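Local coordinates for protein lamina-associated polypeptide 2 isoforms alpha/zeta (Mus musculus, PDB 2V0X) that dimerises through a helical C-terminal coiled-coil domain as a component of the nuclear lamina, where it probably takes part in lamin A and chromosome association, at residues 194-199 with 207-212; 55-60 with 121-126. The protein carries 2 engineered substitutions. All blocks are in the same frame, centred on the assembly; numbering follows the deposited sequence.

Along the chain the two contacts come in series and neither encloses the other. After helix 35-46 the chain enters an extended loop. Contact 2 fixes residues 55-60 of that loop to the middle of helix 100-146. It closes a loop of 60 residues that includes the short helices 66-72 and 79-87. The chain then turns back into helix 152-196. Near the end of this helix contact 1 closes a short connection of seven residues, 200-206, the last four of them already in helix 203-211. The centres of contact 1 and contact 2 are 32 Å apart, and the nearest atoms of contact 1 and contact 2 are about 17 Å apart. The successive helices 100-146 and 152-196 connect them, and both sites reach the second subunit.

Contact 1 (194-199 with 207-212)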
loop_
_atom_site.group_PDB
_atom_site.type_symbol
_atom_site.label_atom_id
_atom_site.label_comp_id
_atom_site.label_asym_id
_atom_site.label_seq_id
_atom_site.Cartn_x
_atom_site.Cartn_y
_atom_site.Cartn_z
ATOM N N LEU B 194 16.482 13.873 2.660
ATOM C CA LEU B 194 17.697 13.223 2.220
ATOM C C LEU B 194 18.465 13.983 1.148
ATOM O O LEU B 194 19.688 14.070 1.220
ATOM C CB LEU B 194 17.403 11.818 1.730
ATOM C CG LEU B 194 18.627 11.022 1.289
ATOM C CD1 LEU B 194 19.539 10.724 2.505
ATOM C CD2 LEU B 194 18.152 9.728 0.642
ATOM N N TRP B 195 17.753 14.498 0.144
ATOM C CA TRP B 195 18.374 15.229 -0.953
ATOM C C TRP B 195 18.744 16.683 -0.662
ATOM O O TRP B 195 19.628 17.230 -1.318
ATOM C CB TRP B 195 17.536 15.119 -2.235
ATOM C CG TRP B 195 17.686 13.783 -2.853
ATOM C CD1 TRP B 195 16.880 12.688 -2.651
ATOM C CD2 TRP B 195 18.768 13.335 -3.687
ATOM N NE1 TRP B 195 17.404 11.595 -3.291
ATOM C CE2 TRP B 195 18.559 11.960 -3.935
ATOM C CE3 TRP B 195 19.891 13.960 -4.239
ATOM C CZ2 TRP B 195 19.435 11.192 -4.712
ATOM C CZ3 TRP B 195 20.767 13.203 -5.014
ATOM C CH2 TRP B 195 20.536 11.829 -5.246
ATOM N N LEU B 196 18.082 17.307 0.306
ATOM C CA LEU B 196 18.407 18.681 0.668
ATOM C C LEU B 196 19.600 18.764 1.635
ATOM O O LEU B 196 20.253 19.799 1.728
ATOM C CB LEU B 196 17.201 19.382 1.296
ATOM C CG LEU B 196 16.077 19.820 0.360
ATOM C CD1 LEU B 196 15.019 20.524 1.169
ATOM C CD2 LEU B 196 16.607 20.741 -0.732
ATOM N N LYS B 197 19.908 17.654 2.298
ATOM C CA LYS B 197 20.991 17.571 3.279
ATOM C C LYS B 197 22.305 18.255 2.887
ATOM O O LYS B 197 22.815 19.093 3.638
ATOM C CB LYS B 197 21.249 16.098 3.651
ATOM C CG LYS B 197 22.134 15.902 4.871
ATOM C CD LYS B 197 22.185 14.443 5.327
ATOM C CE LYS B 197 22.907 13.557 4.328
ATOM N NZ LYS B 197 22.990 12.160 4.827
ATOM N N ASP B 198 22.857 17.874 1.737
ATOM C CA ASP B 198 24.111 18.443 1.241
ATOM C C ASP B 198 23.859 19.422 0.093
ATOM O O ASP B 198 24.731 19.620 -0.757
ATOM C CB ASP B 198 25.055 17.334 0.746
ATOM C CG ASP B 198 25.356 16.294 1.814
ATOM O OD1 ASP B 198 25.214 15.087 1.518
ATOM O OD2 ASP B 198 25.744 16.677 2.941
ATOM N N CYS B 199 22.655 19.991 0.039
ATOM C CA CYS B 199 22.309 20.942 -1.012
ATOM C C CYS B 199 22.732 22.333 -0.544
ATOM O O CYS B 199 22.227 22.850 0.457
ATOM C CB CYS B 199 20.809 20.903 -1.301
ATOM S SG CYS B 199 20.244 21.997 -2.630
ATOM N N ASN B 207 13.541 24.760 4.121
ATOM C CA ASN B 207 12.330 24.593 4.898
ATOM C C ASN B 207 11.136 24.688 3.953
ATOM O O ASN B 207 10.264 23.826 3.959
ATOM C CB ASN B 207 12.230 25.669 5.986
ATOM C CG ASN B 207 13.296 25.522 7.074
ATOM O OD1 ASN B 207 13.471 26.416 7.901
ATOM N ND2 ASN B 207 13.995 24.395 7.087
ATOM N N LYS B 208 11.131 25.724 3.121
ATOM C CA LYS B 208 10.063 25.962 2.147
ATOM C C LYS B 208 9.851 24.772 1.195
ATOM O O LYS B 208 8.727 24.319 1.008
ATOM C CB LYS B 208 10.381 27.221 1.342
ATOM C CG LYS B 208 9.238 27.750 0.501
ATOM C CD LYS B 208 9.633 29.057 -0.176
ATOM C CE LYS B 208 8.452 29.703 -0.892
ATOM N NZ LYS B 208 7.337 30.047 0.034
ATOM N N LEU B 209 10.932 24.265 0.610
ATOM C CA LEU B 209 10.846 23.141 -0.317
ATOM C C LEU B 209 10.346 21.860 0.354
ATOM O O LEU B 209 9.573 21.095 -0.225
ATOM C CB LEU B 209 12.208 22.887 -0.969
ATOM C CG LEU B 209 12.709 23.948 -1.951
ATOM C CD1 LEU B 209 14.099 23.587 -2.332
ATOM C CD2 LEU B 209 11.834 24.035 -3.201
ATOM N N THR B 210 10.791 21.637 1.582
ATOM C CA THR B 210 10.404 20.465 2.346
ATOM C C THR B 210 8.914 20.397 2.732
ATOM O O THR B 210 8.343 19.316 2.746
ATOM C CB THR B 210 11.269 20.358 3.627
ATOM O OG1 THR B 210 12.636 20.155 3.251
ATOM C CG2 THR B 210 10.809 19.195 4.501
ATOM N N VAL B 211 8.299 21.536 3.061
ATOM C CA VAL B 211 6.886 21.551 3.481
ATOM C C VAL B 211 5.887 21.873 2.361
ATOM O O VAL B 211 4.674 21.935 2.588
ATOM C CB VAL B 211 6.648 22.526 4.665
ATOM C CG1 VAL B 211 7.580 22.186 5.825
ATOM C CG2 VAL B 211 6.845 23.972 4.219
ATOM N N ALA B 212 6.403 22.094 1.163
ATOM C CA ALA B 212 5.566 22.397 0.017
ATOM C C ALA B 212 4.648 21.209 -0.282
ATOM O O ALA B 212 4.870 20.090 0.197
ATOM C CB ALA B 212 6.446 22.675 -1.205
#
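L196, near the end of helix 152-196, meets L209 and T210 of helix 203-211. The CA atoms of L196 and T210 are the nearest pair between the two segments, 8.4 Å apart. L196 carries the whole of its side of the contact. Its CG lies beside the backbone N and anti to the carbonyl carbon (chi1 -75°), and the branch reaches out to helix 203-211. L196 CD2 touches CD1 of L209 at 4.1 Å, with the two leucine side chains crossing at about a right angle. L196 CD1 comes closer to T210, 3.2 Å from its OG1. F220 of the same chain packs on both L196 and L209. The residues flanking L196 serve the dimer: W195 NE1 is hydrogen-bonded to D107 of the second subunit, and K197 NZ forms a salt bridge with D103 of the second subunit. The chain bends in a type I turn from L196 to C199, where C199 N bonds to L196 O at 2.9 Å. The contact folds the short helix 203-211 back onto the end of the long helix 152-196, beside the dimer interface, and both helices touch the second subunit here. No hydrogen bond joins the two segments. The contact is small, buried and mostly apolar. A leucine methyl lies against the T210 hydroxyl, whose hydrogen-bond partner is K206 O, one turn back in the same helix.

Contact 2 (55-60 with 121-126); sequences PSVACR and LQIAAH
V57 packs against Q122 and I123 of helix 100-146. The apolar part of the contact is V57 CG1 with I123 CD1, 4.1 Å apart. The two side chains meet at about a right angle. The I123 chain is extended from CA to CD1 (chi2 171°), which carries its end towards the valine. The second touch is apolar against polar. V57 CG2 lies against the amide end of Q122, 3.9 Å from CD. This is van der Waals packing, and no hydrogen bond crosses between the segments. Polar bonds instead shape each side. S56 OG accepts from A58 N at 3.2 Å with an N-H...O angle of 155°. This is an ST turn, and it spans V57. In the helix, A125 N bonds to L121 O at 2.9 Å. One turn after Q122, H126 NE2 is hydrogen-bonded to P62 O, giving the loop a polar tie to the helix just beyond R60. A loop side chain thus packs onto the outside of a long helix of the dimerisation domain, whose H126 stacks on F33 of the second subunit. V57 sets the loop between helices 35-46 and 66-72 against helix 100-146, while I123 also packs on D175, E176 and M179 of the neighbouring helix 152-196.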
loop_
_atom_site.group_PDB
_atom_site.type_symbol
_atom_site.label_atom_id
_atom_site.label_comp_id
_atom_site.label_asym_id
_atom_site.label_seq_id
_atom_site.Cartn_x
_atom_site.Cartn_y
_atom_site.Cartn_z
ATOM N N PRO B 55 -4.350 8.119 9.098
ATOM C CA PRO B 55 -5.682 7.791 9.634
ATOM C C PRO B 55 -5.711 6.325 10.075
ATOM O O PRO B 55 -5.008 5.478 9.512
ATOM C CB PRO B 55 -6.609 8.032 8.441
ATOM C CG PRO B 55 -5.728 7.833 7.267
ATOM C CD PRO B 55 -4.450 8.529 7.687
ATOM N N SER B 56 -6.499 6.036 11.098
ATOM C CA SER B 56 -6.608 4.688 11.630
ATOM C C SER B 56 -7.570 3.816 10.820
ATOM O O SER B 56 -8.528 4.303 10.217
ATOM C CB SER B 56 -7.085 4.757 13.091
ATOM O OG SER B 56 -7.230 3.467 13.655
ATOM N N VAL B 57 -7.293 2.518 10.801
ATOM C CA VAL B 57 -8.146 1.556 10.102
ATOM C C VAL B 57 -8.656 0.538 11.119
ATOM O O VAL B 57 -9.428 -0.344 10.773
ATOM C CB VAL B 57 -7.368 0.778 8.995
ATOM C CG1 VAL B 57 -7.125 1.647 7.779
ATOM C CG2 VAL B 57 -6.073 0.251 9.544
ATOM N N ALA B 58 -8.265 0.695 12.382
ATOM C CA ALA B 58 -8.661 -0.252 13.419
ATOM C C ALA B 58 -10.171 -0.456 13.586
ATOM O O ALA B 58 -10.611 -1.568 13.851
ATOM C CB ALA B 58 -7.998 0.118 14.790
ATOM N N CYS B 59 -10.969 0.594 13.440
ATOM C CA CYS B 59 -12.418 0.441 13.594
ATOM C C CYS B 59 -13.107 -0.074 12.355
ATOM O O CYS B 59 -14.074 -0.828 12.444
ATOM C CB CYS B 59 -13.097 1.761 13.980
ATOM S SG CYS B 59 -12.737 2.278 15.643
ATOM N N ARG B 60 -12.659 0.402 11.205
ATOM C CA ARG B 60 -13.278 0.022 9.954
ATOM C C ARG B 60 -12.786 -1.302 9.380
ATOM O O ARG B 60 -13.550 -2.038 8.763
ATOM C CB ARG B 60 -13.133 1.172 8.946
ATOM C CG ARG B 60 -13.984 2.390 9.327
ATOM C CD ARG B 60 -13.569 3.674 8.612
ATOM N NE ARG B 60 -14.676 4.634 8.544
ATOM C CZ ARG B 60 -15.042 5.463 9.522
ATOM N NH1 ARG B 60 -14.398 5.480 10.677
ATOM N NH2 ARG B 60 -16.068 6.281 9.346
ATOM N N LEU B 121 -2.763 -3.310 3.971
ATOM C CA LEU B 121 -2.783 -4.764 4.086
ATOM C C LEU B 121 -4.048 -5.185 4.849
ATOM O O LEU B 121 -4.724 -6.145 4.453
ATOM C CB LEU B 121 -1.522 -5.227 4.823
ATOM C CG LEU B 121 -0.975 -6.643 4.999
ATOM C CD1 LEU B 121 -2.040 -7.617 5.421
ATOM C CD2 LEU B 121 -0.300 -7.090 3.742
ATOM N N GLN B 122 -4.375 -4.483 5.938
ATOM C CA GLN B 122 -5.586 -4.821 6.702
ATOM C C GLN B 122 -6.819 -4.671 5.833
ATOM O O GLN B 122 -7.749 -5.450 5.930
ATOM C CB GLN B 122 -5.769 -3.919 7.935
ATOM C CG GLN B 122 -4.924 -4.343 9.107
ATOM C CD GLN B 122 -5.114 -3.427 10.294
ATOM O OE1 GLN B 122 -6.225 -3.276 10.817
ATOM N NE2 GLN B 122 -4.040 -2.796 10.715
ATOM N N ILE B 123 -6.856 -3.604 5.058
ATOM C CA ILE B 123 -7.973 -3.357 4.164
ATOM C C ILE B 123 -8.019 -4.486 3.119
ATOM O O ILE B 123 -9.070 -5.084 2.895
ATOM C CB ILE B 123 -7.808 -1.991 3.441
ATOM C CG1 ILE B 123 -7.847 -0.853 4.463
ATOM C CG2 ILE B 123 -8.933 -1.795 2.405
ATOM C CD1 ILE B 123 -7.466 0.537 3.879
ATOM N N ALA B 124 -6.875 -4.801 2.513
ATOM C CA ALA B 124 -6.828 -5.858 1.489
ATOM C C ALA B 124 -7.334 -7.178 2.020
ATOM O O ALA B 124 -8.031 -7.910 1.302
ATOM C CB ALA B 124 -5.417 -6.027 0.907
ATOM N N ALA B 125 -6.944 -7.501 3.257
ATOM C CA ALA B 125 -7.374 -8.734 3.916
ATOM C C ALA B 125 -8.900 -8.784 3.967
ATOM O O ALA B 125 -9.508 -9.821 3.704
ATOM C CB ALA B 125 -6.794 -8.820 5.348
ATOM N N HIS B 126 -9.515 -7.665 4.328
ATOM C CA HIS B 126 -10.972 -7.611 4.389
ATOM C C HIS B 126 -11.550 -7.737 2.990
ATOM O O HIS B 126 -12.545 -8.418 2.788
ATOM C CB HIS B 126 -11.448 -6.322 5.061
ATOM C CG HIS B 126 -11.419 -6.395 6.550
ATOM N ND1 HIS B 126 -12.544 -6.670 7.303
ATOM C CD2 HIS B 126 -10.391 -6.310 7.428
ATOM C CE1 HIS B 126 -12.207 -6.761 8.579
ATOM N NE2 HIS B 126 -10.909 -6.545 8.680
#